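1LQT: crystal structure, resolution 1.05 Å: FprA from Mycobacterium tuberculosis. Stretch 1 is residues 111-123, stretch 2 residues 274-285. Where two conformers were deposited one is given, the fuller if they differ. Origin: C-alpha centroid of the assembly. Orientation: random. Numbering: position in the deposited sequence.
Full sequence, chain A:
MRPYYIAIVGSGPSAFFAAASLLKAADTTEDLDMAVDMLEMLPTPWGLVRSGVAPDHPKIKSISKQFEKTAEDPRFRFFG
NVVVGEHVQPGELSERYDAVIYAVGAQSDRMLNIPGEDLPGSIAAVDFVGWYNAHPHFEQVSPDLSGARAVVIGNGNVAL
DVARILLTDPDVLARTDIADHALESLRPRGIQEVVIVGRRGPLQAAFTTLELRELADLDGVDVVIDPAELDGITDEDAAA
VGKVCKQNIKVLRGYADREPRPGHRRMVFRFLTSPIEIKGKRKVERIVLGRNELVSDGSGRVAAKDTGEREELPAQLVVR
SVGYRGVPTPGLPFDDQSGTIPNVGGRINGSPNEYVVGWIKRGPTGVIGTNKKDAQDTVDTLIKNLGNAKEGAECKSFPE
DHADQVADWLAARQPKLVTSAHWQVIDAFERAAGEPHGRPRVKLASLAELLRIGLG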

# COMPACT_ATOMS: atom_id res chain seq x y z
N MET A 111 -0.55 -11.60 8.82
CA MET A 111 0.40 -12.34 9.62
C MET A 111 0.64 -13.73 9.09
O MET A 111 -0.20 -14.28 8.39
N LEU A 112 1.80 -14.27 9.44
CA LEU A 112 2.13 -15.66 9.14
C LEU A 112 1.48 -16.65 10.10
O LEU A 112 1.28 -17.81 9.75
N ASN A 113 1.25 -16.21 11.32
CA ASN A 113 0.75 -17.07 12.38
C ASN A 113 1.67 -18.26 12.66
O ASN A 113 1.26 -19.41 12.63
N ILE A 114 2.93 -17.95 12.95
CA ILE A 114 3.92 -18.96 13.29
C ILE A 114 4.63 -18.54 14.57
O ILE A 114 4.69 -17.37 14.91
N PRO A 115 5.19 -19.51 15.29
CA PRO A 115 5.91 -19.20 16.52
C PRO A 115 7.10 -18.31 16.22
O PRO A 115 7.79 -18.50 15.22
N GLY A 116 7.33 -17.34 17.09
CA GLY A 116 8.43 -16.42 16.96
C GLY A 116 8.15 -15.19 16.15
O GLY A 116 9.00 -14.32 16.04
N GLU A 117 6.96 -15.09 15.55
CA GLU A 117 6.65 -13.98 14.69
C GLU A 117 6.71 -12.62 15.40
O GLU A 117 6.93 -11.62 14.75
N ASP A 118 6.52 -12.63 16.71
CA ASP A 118 6.57 -11.41 17.49
C ASP A 118 7.96 -11.04 18.00
O ASP A 118 8.10 -10.05 18.70
N LEU A 119 8.99 -11.82 17.70
CA LEU A 119 10.33 -11.44 18.15
C LEU A 119 10.78 -10.14 17.53
O LEU A 119 10.51 -9.88 16.37
N PRO A 120 11.51 -9.34 18.30
CA PRO A 120 12.17 -8.20 17.70
C PRO A 120 13.00 -8.67 16.50
O PRO A 120 13.69 -9.67 16.60
N GLY A 121 12.90 -7.96 15.41
CA GLY A 121 13.54 -8.37 14.17
C GLY A 121 12.60 -9.04 13.19
O GLY A 121 13.02 -9.32 12.08
N SER A 122 11.39 -9.37 13.61
CA SER A 122 10.35 -9.95 12.76
C SER A 122 9.25 -8.92 12.59
O SER A 122 8.58 -8.58 13.55
N ILE A 123 9.11 -8.40 11.38
CA ILE A 123 8.19 -7.31 11.09
C ILE A 123 7.45 -7.59 9.80
O ILE A 123 7.81 -8.49 9.06
N SER A 274 8.16 -22.53 2.93
CA SER A 274 7.37 -21.79 3.89
C SER A 274 8.16 -21.57 5.17
O SER A 274 8.90 -22.43 5.62
N PRO A 275 7.94 -20.42 5.83
CA PRO A 275 8.49 -20.20 7.16
C PRO A 275 7.67 -20.98 8.18
O PRO A 275 6.45 -20.86 8.23
N ILE A 276 8.33 -21.78 8.99
CA ILE A 276 7.68 -22.60 9.99
C ILE A 276 7.75 -22.00 11.38
O ILE A 276 6.79 -22.04 12.15
N GLU A 277 8.91 -21.46 11.74
CA GLU A 277 9.13 -20.87 13.04
C GLU A 277 10.27 -19.90 12.93
O GLU A 277 11.20 -20.11 12.15
N ILE A 278 10.21 -18.84 13.72
CA ILE A 278 11.28 -17.86 13.82
C ILE A 278 11.85 -18.00 15.23
O ILE A 278 11.10 -18.07 16.19
N LYS A 279 13.18 -18.10 15.35
CA LYS A 279 13.81 -18.42 16.64
C LYS A 279 14.88 -17.43 17.01
O LYS A 279 15.46 -16.76 16.17
N GLY A 280 15.14 -17.37 18.31
CA GLY A 280 16.19 -16.53 18.83
C GLY A 280 15.95 -16.22 20.27
O GLY A 280 14.85 -16.40 20.76
N LYS A 281 17.04 -15.79 20.91
CA LYS A 281 17.10 -15.35 22.28
C LYS A 281 16.86 -13.87 22.24
O LYS A 281 17.75 -13.07 21.93
N ARG A 282 15.62 -13.53 22.53
CA ARG A 282 15.16 -12.16 22.61
C ARG A 282 15.08 -11.37 21.31
O ARG A 282 14.60 -10.25 21.30
N LYS A 283 15.53 -11.95 20.19
CA LYS A 283 15.43 -11.30 18.88
C LYS A 283 15.61 -12.39 17.85
O LYS A 283 16.05 -13.49 18.17
N VAL A 284 15.28 -12.08 16.61
CA VAL A 284 15.44 -13.04 15.54
C VAL A 284 16.91 -13.38 15.35
O VAL A 284 17.75 -12.49 15.17
N GLU A 285 17.18 -14.70 15.33
CA GLU A 285 18.52 -15.21 15.05
C GLU A 285 18.54 -16.27 13.97
O GLU A 285 19.55 -16.48 13.33

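Two stretches far apart in the sequence bury 666 Å² between them, counting both sides. Three residues cover the most surface: Ile 278 from the second stretch, Leu 119 and Ile 114 from the first. All three point toward the opposing stretch, and their side chains touch both apolar side chains and backbone.

Ile 278 is buried. It adopts the m rotamer at chi1 and t at chi2. This places its CD1 4.0 Å from CA of Glu 117 and 3.6 Å from OG of Ser 122. Its CG1 meets CD1 of Ile 114 at 4.0 Å, and its CG2 lies 4.2 Å from CD1 of Leu 119. The side chain therefore sits between the other two main residues and links their contacts. Its backbone is fixed as well: N of Ile 278 donates a hydrogen bond to O of Pro 115, at 2.9 Å and nearly straight.

Ile 114 has chi1 p and chi2 t. Its CD1 reaches CB of Pro 275 at 3.8 Å, in addition to Ile 278. Its CB rests 3.4 Å from O of Ile 276, so the side chain also packs on strand backbone. Leu 112, rotamer m then t, extends this apolar patch, with CD1 4.0 Å from CG of Pro 275. Pro 115 follows Ile 114. Its CB lies 3.9 Å from CG of Glu 277, a contact with the aliphatic part of that extended side chain.

Leu 119 is also m at chi1 and t at chi2. Its CD1 lies 3.9 Å from N of Gly 280, beside the CG2 branch of Ile 278. Its CD2 reaches the loop, 3.9 Å from N of Lys 283. CB of Leu 119 touches CG2 of Val 284 at 4.0 Å. The same CG2 lies 3.5 Å from C of Gly 121 and 3.9 Å from CB of Ser 122. Val 284 has chi1 t, and its N donates a hydrogen bond of 2.9 Å to O of Pro 120. The Pro 120 ring packs on the loop backbone, with CD 3.3 Å from O of Arg 282.

Gly 116 leaves room for a close approach. Its CA makes a CA-H...O contact of 3.2 Å with O of Ile 278. A CB here would clash with that oxygen.

No side chain makes a hydrogen bond across the contact; both such bonds are between backbone atoms. Three polar side chains, Glu 117, Ser 122 and Glu 285, instead bond within their own stretches. Glu 117 points away from the second stretch. Its OE2 accepts a hydrogen bond from N of Leu 112 at 2.7 Å, and its OE1 a weak one from N of Asn 113 at 2.8 Å. OG of Ser 122 donates to O of Glu 117 at 2.7 Å. These bonds tie together the parts of stretch 1 that carry its apolar side chains. In stretch 2, N of Lys 281 donates to OE1 of Glu 285 at 2.8 Å.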

# COMPACT_ATOMS: atom_id res chain seq x y z
CB MET A 111 -0.03 -12.34 11.08
CG MET A 111 0.05 -10.97 11.67
SD MET A 111 -0.49 -10.93 13.39
CE MET A 111 0.56 -12.08 14.14
CB LEU A 112 3.65 -15.84 9.23
CG LEU A 112 4.47 -15.01 8.26
CD1 LEU A 112 5.93 -15.08 8.65
CD2 LEU A 112 4.27 -15.45 6.86
CB ASN A 113 -0.68 -17.51 12.11
CG ASN A 113 -1.59 -16.35 11.90
OD1 ASN A 113 -1.59 -15.39 12.67
ND2 ASN A 113 -2.32 -16.39 10.80
CB ILE A 114 4.93 -19.18 12.14
CG1 ILE A 114 5.81 -17.95 11.88
CG2 ILE A 114 4.26 -19.69 10.91
CD1 ILE A 114 6.86 -18.19 10.85
CB PRO A 115 6.33 -20.57 17.06
CG PRO A 115 5.43 -21.54 16.41
CD PRO A 115 5.09 -20.96 15.07
CB GLU A 117 5.28 -14.20 14.08
CG GLU A 117 4.86 -13.18 13.05
CD GLU A 117 3.63 -13.59 12.27
OE1 GLU A 117 2.83 -14.46 12.76
OE2 GLU A 117 3.46 -13.02 11.20
CB ASP A 118 5.63 -11.53 18.69
CG ASP A 118 5.90 -12.82 19.54
OD1 ASP A 118 6.49 -13.87 19.07
OD2 ASP A 118 5.49 -12.87 20.75
CB LEU A 119 11.33 -12.52 17.77
CG LEU A 119 11.33 -13.77 18.62
CD1 LEU A 119 12.11 -14.87 17.91
CD2 LEU A 119 11.92 -13.50 19.99
CB PRO A 120 13.07 -7.69 18.83
CG PRO A 120 12.29 -8.04 20.05
CD PRO A 120 11.75 -9.41 19.76
CB SER A 122 9.79 -11.21 13.39
OG SER A 122 8.65 -11.67 12.68
CB ILE A 123 8.94 -5.95 11.02
CG1 ILE A 123 9.93 -5.91 9.86
CG2 ILE A 123 9.60 -5.65 12.32
CD1 ILE A 123 10.65 -4.58 9.73
CB SER A 274 6.08 -22.53 4.25
OG SER A 274 5.14 -22.47 3.22
CB PRO A 275 8.35 -18.72 7.36
CG PRO A 275 7.11 -18.35 6.58
CD PRO A 275 7.14 -19.27 5.38
CB ILE A 276 8.32 -24.02 9.98
CG1 ILE A 276 8.30 -24.65 8.59
CG2 ILE A 276 7.66 -24.94 11.01
CD1 ILE A 276 6.91 -24.86 8.01
CB GLU A 277 9.47 -21.97 14.05
CG GLU A 277 9.74 -21.47 15.44
CD GLU A 277 9.87 -22.55 16.50
OE1 GLU A 277 9.88 -23.73 16.12
OE2 GLU A 277 9.97 -22.18 17.70
CB ILE A 278 10.73 -16.46 13.57
CG1 ILE A 278 10.17 -16.37 12.15
CG2 ILE A 278 11.80 -15.40 13.80
CD1 ILE A 278 9.32 -15.15 11.88
CB LYS A 279 14.45 -19.82 16.57
CG LYS A 279 13.48 -20.98 16.28
CD LYS A 279 14.22 -22.32 16.30
CE LYS A 279 13.36 -23.57 16.38
NZ LYS A 279 14.23 -24.80 16.48
CB LYS A 281 18.49 -15.65 22.87
CG LYS A 281 18.78 -15.13 24.27
CD LYS A 281 20.27 -15.28 24.65
CE LYS A 281 20.65 -14.34 25.81
NZ LYS A 281 22.08 -14.38 26.35
CB ARG A 282 15.99 -11.37 23.63
CG ARG A 282 16.15 -12.08 24.97
CD ARG A 282 16.66 -11.18 26.08
NE ARG A 282 17.98 -10.64 25.75
CZ ARG A 282 19.12 -11.11 26.26
NH1 ARG A 282 19.10 -12.10 27.13
NH2 ARG A 282 20.27 -10.56 25.90
CB LYS A 283 16.51 -10.26 18.69
CG LYS A 283 17.93 -10.85 18.75
CD LYS A 283 19.00 -9.78 18.66
CE LYS A 283 20.42 -10.37 18.68
NZ LYS A 283 21.45 -9.31 18.33
CB VAL A 284 14.88 -12.48 14.24
CG1 VAL A 284 15.16 -13.41 13.08
CG2 VAL A 284 13.40 -12.22 14.34
CB GLU A 285 19.17 -15.75 16.31
CG GLU A 285 19.43 -14.68 17.34
CD GLU A 285 20.13 -15.21 18.56
OE1 GLU A 285 19.44 -15.65 19.52
OE2 GLU A 285 21.37 -15.21 18.55